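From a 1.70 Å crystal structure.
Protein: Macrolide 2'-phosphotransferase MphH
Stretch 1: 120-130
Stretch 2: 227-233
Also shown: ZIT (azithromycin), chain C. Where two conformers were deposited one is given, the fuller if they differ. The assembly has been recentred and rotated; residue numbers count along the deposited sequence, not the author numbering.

Stretch 1, residues 120-130: VYARSLGSVVA
Stretch 2 (227-233) KDLMFHQ

Not one hydrogen bond joins these two segments of MphH, although a histidine and an aspartate both take part in the contact; the contact illustrates how polar residues can pack through their carbon atoms. It buries 306 Å², summed over both sides, between residues at least 99 positions apart.

Residues 120-130 are helical throughout, with phi near -65° and psi near -43°. Successive i to i-4 bonds hold the turns, from Ser124 N to Val120 O (2.9 Å) through to Ala130 N to Gly126 O (3.1 Å). In the second segment Asp228 (phi/psi -90/-8) and Leu229 (-107/-18) precede Met230; residues 230-233 are helical and the helix runs on beyond them. Gln233 N donates to Leu229 O at 3.0 Å. The two segments run in opposite senses: Ala122 CA lies 8.0 Å from His232 CA, and Val129 CA 6.9 Å from Asp228 CA.

His232, with chi1 t (-164°) and chi2 -109°, contributes the largest covered area and points its CA-to-CB bond toward the first helix. Its CB lies 3.5 Å from Leu125 CD2, its CE1 3.8 Å from Ala122 CB, and its CD2 4.1 Å from Tyr121 CD2, near the plane of the tyrosine ring at its edge. Leu125 is t,p; Tyr121 is t with chi2 86°, starting sideways but bringing its end nearer.

One turn beyond Leu125, Val129 (t) also points toward its partner segment. Its CG1 stands 3.9 Å from Asp228 CB and 4.3 Å from Leu229 CD2, an apolar contact reached by the m,t leucine. Asp228 (m, chi2 -20°) thus offers carbon here, while both carboxylate oxygens are hydrogen-bonded elsewhere in the structure.

Phe231 (m, chi2 -71°) sets out sideways to the first helix, and the end of its side chain leads away from it, placing CE1 3.5 Å from C17 of azithromycin; next to it in sequence, His232 packs against the first helix.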

# COMPACT_ATOMS: atom_id res chain seq x y z
N VAL A 120 -11.25 12.96 13.06
CA VAL A 120 -11.11 13.59 11.75
C VAL A 120 -10.48 12.62 10.76
O VAL A 120 -10.98 12.44 9.64
CB VAL A 120 -10.30 14.90 11.86
CG1 VAL A 120 -9.94 15.42 10.48
CG2 VAL A 120 -11.10 15.95 12.61
N TYR A 121 -9.38 11.96 11.15
CA TYR A 121 -8.74 10.98 10.28
C TYR A 121 -9.67 9.80 10.00
O TYR A 121 -9.72 9.28 8.88
CB TYR A 121 -7.43 10.49 10.88
CG TYR A 121 -6.65 9.58 9.95
CD1 TYR A 121 -5.78 10.11 9.01
CD2 TYR A 121 -6.79 8.19 10.01
CE1 TYR A 121 -5.06 9.30 8.15
CE2 TYR A 121 -6.08 7.37 9.15
CZ TYR A 121 -5.21 7.94 8.22
OH TYR A 121 -4.49 7.15 7.36
N ALA A 122 -10.36 9.32 11.04
CA ALA A 122 -11.30 8.21 10.87
C ALA A 122 -12.34 8.54 9.81
O ALA A 122 -12.60 7.72 8.91
CB ALA A 122 -11.96 7.87 12.20
N ARG A 123 -12.95 9.73 9.88
CA ARG A 123 -13.96 10.07 8.87
C ARG A 123 -13.33 10.28 7.49
O ARG A 123 -13.93 9.90 6.48
CB ARG A 123 -14.76 11.31 9.27
CG ARG A 123 -15.61 11.10 10.49
CD ARG A 123 -16.41 12.32 10.86
NE ARG A 123 -15.76 13.06 11.94
CZ ARG A 123 -15.18 14.25 11.79
NH1 ARG A 123 -15.20 14.86 10.61
NH2 ARG A 123 -14.62 14.84 12.83
N SER A 124 -12.14 10.87 7.43
CA SER A 124 -11.48 11.05 6.14
C SER A 124 -11.15 9.70 5.51
O SER A 124 -11.40 9.49 4.31
CB SER A 124 -10.21 11.89 6.34
OG SER A 124 -9.49 12.00 5.13
N LEU A 125 -10.62 8.77 6.30
CA LEU A 125 -10.27 7.45 5.78
C LEU A 125 -11.50 6.71 5.27
O LEU A 125 -11.50 6.17 4.16
CB LEU A 125 -9.57 6.63 6.87
CG LEU A 125 -9.28 5.20 6.41
CD1 LEU A 125 -8.22 5.22 5.32
CD2 LEU A 125 -8.81 4.33 7.57
N GLY A 126 -12.58 6.69 6.05
CA GLY A 126 -13.78 5.99 5.60
C GLY A 126 -14.33 6.58 4.31
O GLY A 126 -14.85 5.86 3.46
N SER A 127 -14.23 7.91 4.16
CA SER A 127 -14.71 8.56 2.94
C SER A 127 -13.84 8.20 1.74
O SER A 127 -14.37 7.90 0.66
CB SER A 127 -14.74 10.08 3.14
OG SER A 127 -15.75 10.46 4.06
N VAL A 128 -12.52 8.23 1.90
CA VAL A 128 -11.66 7.89 0.77
C VAL A 128 -11.86 6.44 0.37
O VAL A 128 -11.98 6.11 -0.82
CB VAL A 128 -10.18 8.20 1.09
CG1 VAL A 128 -9.25 7.56 0.06
CG2 VAL A 128 -9.96 9.70 1.15
N VAL A 129 -11.99 5.54 1.35
CA VAL A 129 -12.07 4.12 1.02
C VAL A 129 -13.39 3.82 0.31
O VAL A 129 -13.43 3.03 -0.64
CB VAL A 129 -11.86 3.27 2.29
CG1 VAL A 129 -12.04 1.79 2.00
CG2 VAL A 129 -10.45 3.52 2.85
N ALA A 130 -14.47 4.49 0.72
CA ALA A 130 -15.74 4.29 0.02
C ALA A 130 -15.66 4.75 -1.43
O ALA A 130 -16.22 4.10 -2.33
CB ALA A 130 -16.87 5.02 0.75
N LYS A 227 -9.26 -5.26 3.53
CA LYS A 227 -7.84 -4.97 3.46
C LYS A 227 -7.55 -3.49 3.68
O LYS A 227 -6.51 -3.14 4.26
CB LYS A 227 -7.28 -5.40 2.10
CG LYS A 227 -7.34 -6.88 1.85
CD LYS A 227 -6.79 -7.18 0.46
CE LYS A 227 -5.31 -6.84 0.36
NZ LYS A 227 -4.72 -7.33 -0.92
N ASP A 228 -8.46 -2.62 3.23
CA ASP A 228 -8.21 -1.18 3.28
C ASP A 228 -8.68 -0.55 4.58
O ASP A 228 -8.40 0.63 4.82
CB ASP A 228 -8.87 -0.47 2.09
CG ASP A 228 -8.13 -0.72 0.78
OD1 ASP A 228 -6.95 -1.08 0.86
OD2 ASP A 228 -8.73 -0.55 -0.31
N LEU A 229 -9.40 -1.30 5.41
CA LEU A 229 -9.81 -0.83 6.72
C LEU A 229 -9.04 -1.50 7.85
O LEU A 229 -9.07 -0.99 8.98
CB LEU A 229 -11.32 -1.09 6.93
CG LEU A 229 -12.21 -0.34 5.93
CD1 LEU A 229 -13.64 -0.92 5.93
CD2 LEU A 229 -12.22 1.13 6.27
N MET A 230 -8.41 -2.61 7.52
CA MET A 230 -7.69 -3.34 8.62
C MET A 230 -6.56 -2.65 9.46
O MET A 230 -6.42 -2.72 10.73
CB MET A 230 -7.12 -4.64 8.07
CG MET A 230 -6.00 -4.44 7.09
SD MET A 230 -5.38 -6.02 6.52
CE MET A 230 -5.14 -6.85 8.08
N PHE A 231 -5.82 -1.78 8.77
CA PHE A 231 -4.76 -1.11 9.52
C PHE A 231 -5.34 -0.11 10.51
O PHE A 231 -4.83 0.04 11.63
CB PHE A 231 -3.74 -0.46 8.56
CG PHE A 231 -3.09 -1.46 7.61
CD1 PHE A 231 -2.16 -2.37 8.08
CD2 PHE A 231 -3.45 -1.52 6.27
CE1 PHE A 231 -1.59 -3.31 7.23
CE2 PHE A 231 -2.88 -2.46 5.41
CZ PHE A 231 -1.95 -3.35 5.89
N HIS A 232 -6.42 0.58 10.12
CA HIS A 232 -7.14 1.43 11.06
C HIS A 232 -7.76 0.60 12.19
O HIS A 232 -7.71 0.99 13.36
CB HIS A 232 -8.21 2.23 10.32
CG HIS A 232 -8.75 3.39 11.10
ND1 HIS A 232 -10.03 3.40 11.62
CD2 HIS A 232 -8.19 4.57 11.45
CE1 HIS A 232 -10.23 4.54 12.26
NE2 HIS A 232 -9.13 5.27 12.18
N GLN A 233 -8.34 -0.56 11.85
CA GLN A 233 -9.01 -1.36 12.86
C GLN A 233 -8.04 -1.83 13.94
O GLN A 233 -8.40 -1.85 15.13
CB GLN A 233 -9.71 -2.57 12.22
CG GLN A 233 -10.74 -3.23 13.15
CD GLN A 233 -10.11 -4.26 14.09
OE1 GLN A 233 -9.14 -4.93 13.72
NE2 GLN A 233 -10.65 -4.40 15.29
C1 ZIT C . 3.14 -3.34 8.46
C2 ZIT C . 3.19 -3.71 6.94
C3 ZIT C . 4.13 -4.88 6.84
C4 ZIT C . 5.50 -4.26 6.46
C5 ZIT C . 6.59 -5.34 6.28
C6 ZIT C . 7.55 -5.24 7.43
C7 ZIT C . 8.58 -4.12 7.20
C8 ZIT C . 9.57 -4.06 8.42
C9 ZIT C . 9.28 -2.81 9.30
N10 ZIT C . 8.09 -3.09 10.27
C11 ZIT C . 7.32 -1.92 10.61
C12 ZIT C . 5.83 -2.30 10.71
C13 ZIT C . 4.83 -1.14 10.71
C14 ZIT C . 3.47 -1.67 10.27
C15 ZIT C . 2.40 -0.63 10.58
C16 ZIT C . 1.04 -1.05 9.94
C17 ZIT C . 1.80 -3.90 6.41
C18 ZIT C . 5.32 -3.41 5.23
C19 ZIT C . 8.25 -6.60 7.60
C20 ZIT C . 10.94 -4.03 7.93
C21 ZIT C . 8.58 -3.83 11.45
C22 ZIT C . 7.80 -1.29 11.91
C23 ZIT C . 5.25 -0.01 9.75
O1 ZIT C . 2.88 -4.19 9.29
O6 ZIT C . 6.85 -4.95 8.63
O12 ZIT C . 5.59 -3.08 11.86
O13 ZIT C . 4.73 -0.61 12.05
O14 ZIT C . 3.45 -1.91 8.85
C1A ZIT C . 7.05 -6.08 4.04
C2A ZIT C . 7.64 -5.65 2.72
C3A ZIT C . 7.21 -6.60 1.66
C4A ZIT C . 7.58 -7.98 2.01
C5A ZIT C . 7.21 -8.38 3.45
C6A ZIT C . 7.85 -9.65 3.85
C7A ZIT C . 9.26 -6.33 0.39
C8A ZIT C . 7.29 -6.98 -0.77
O1A ZIT C . 7.29 -5.14 5.05
O2A ZIT C . 7.23 -4.33 2.38
N3A ZIT C . 7.83 -6.19 0.35
O5A ZIT C . 7.60 -7.38 4.45
C1B ZIT C . 2.96 -6.96 6.53
C2B ZIT C . 1.94 -7.51 5.56
C3B ZIT C . 2.53 -8.41 4.53
C4B ZIT C . 3.34 -9.47 5.17
C5B ZIT C . 4.42 -8.86 6.03
C6B ZIT C . 5.22 -9.99 6.60
C7B ZIT C . 1.35 -9.04 3.70
C8B ZIT C . 2.83 -7.03 2.56
O1B ZIT C . 3.70 -5.92 5.91
O3B ZIT C . 3.41 -7.66 3.68
O4B ZIT C . 4.04 -10.20 4.14
O5B ZIT C . 3.88 -8.00 7.10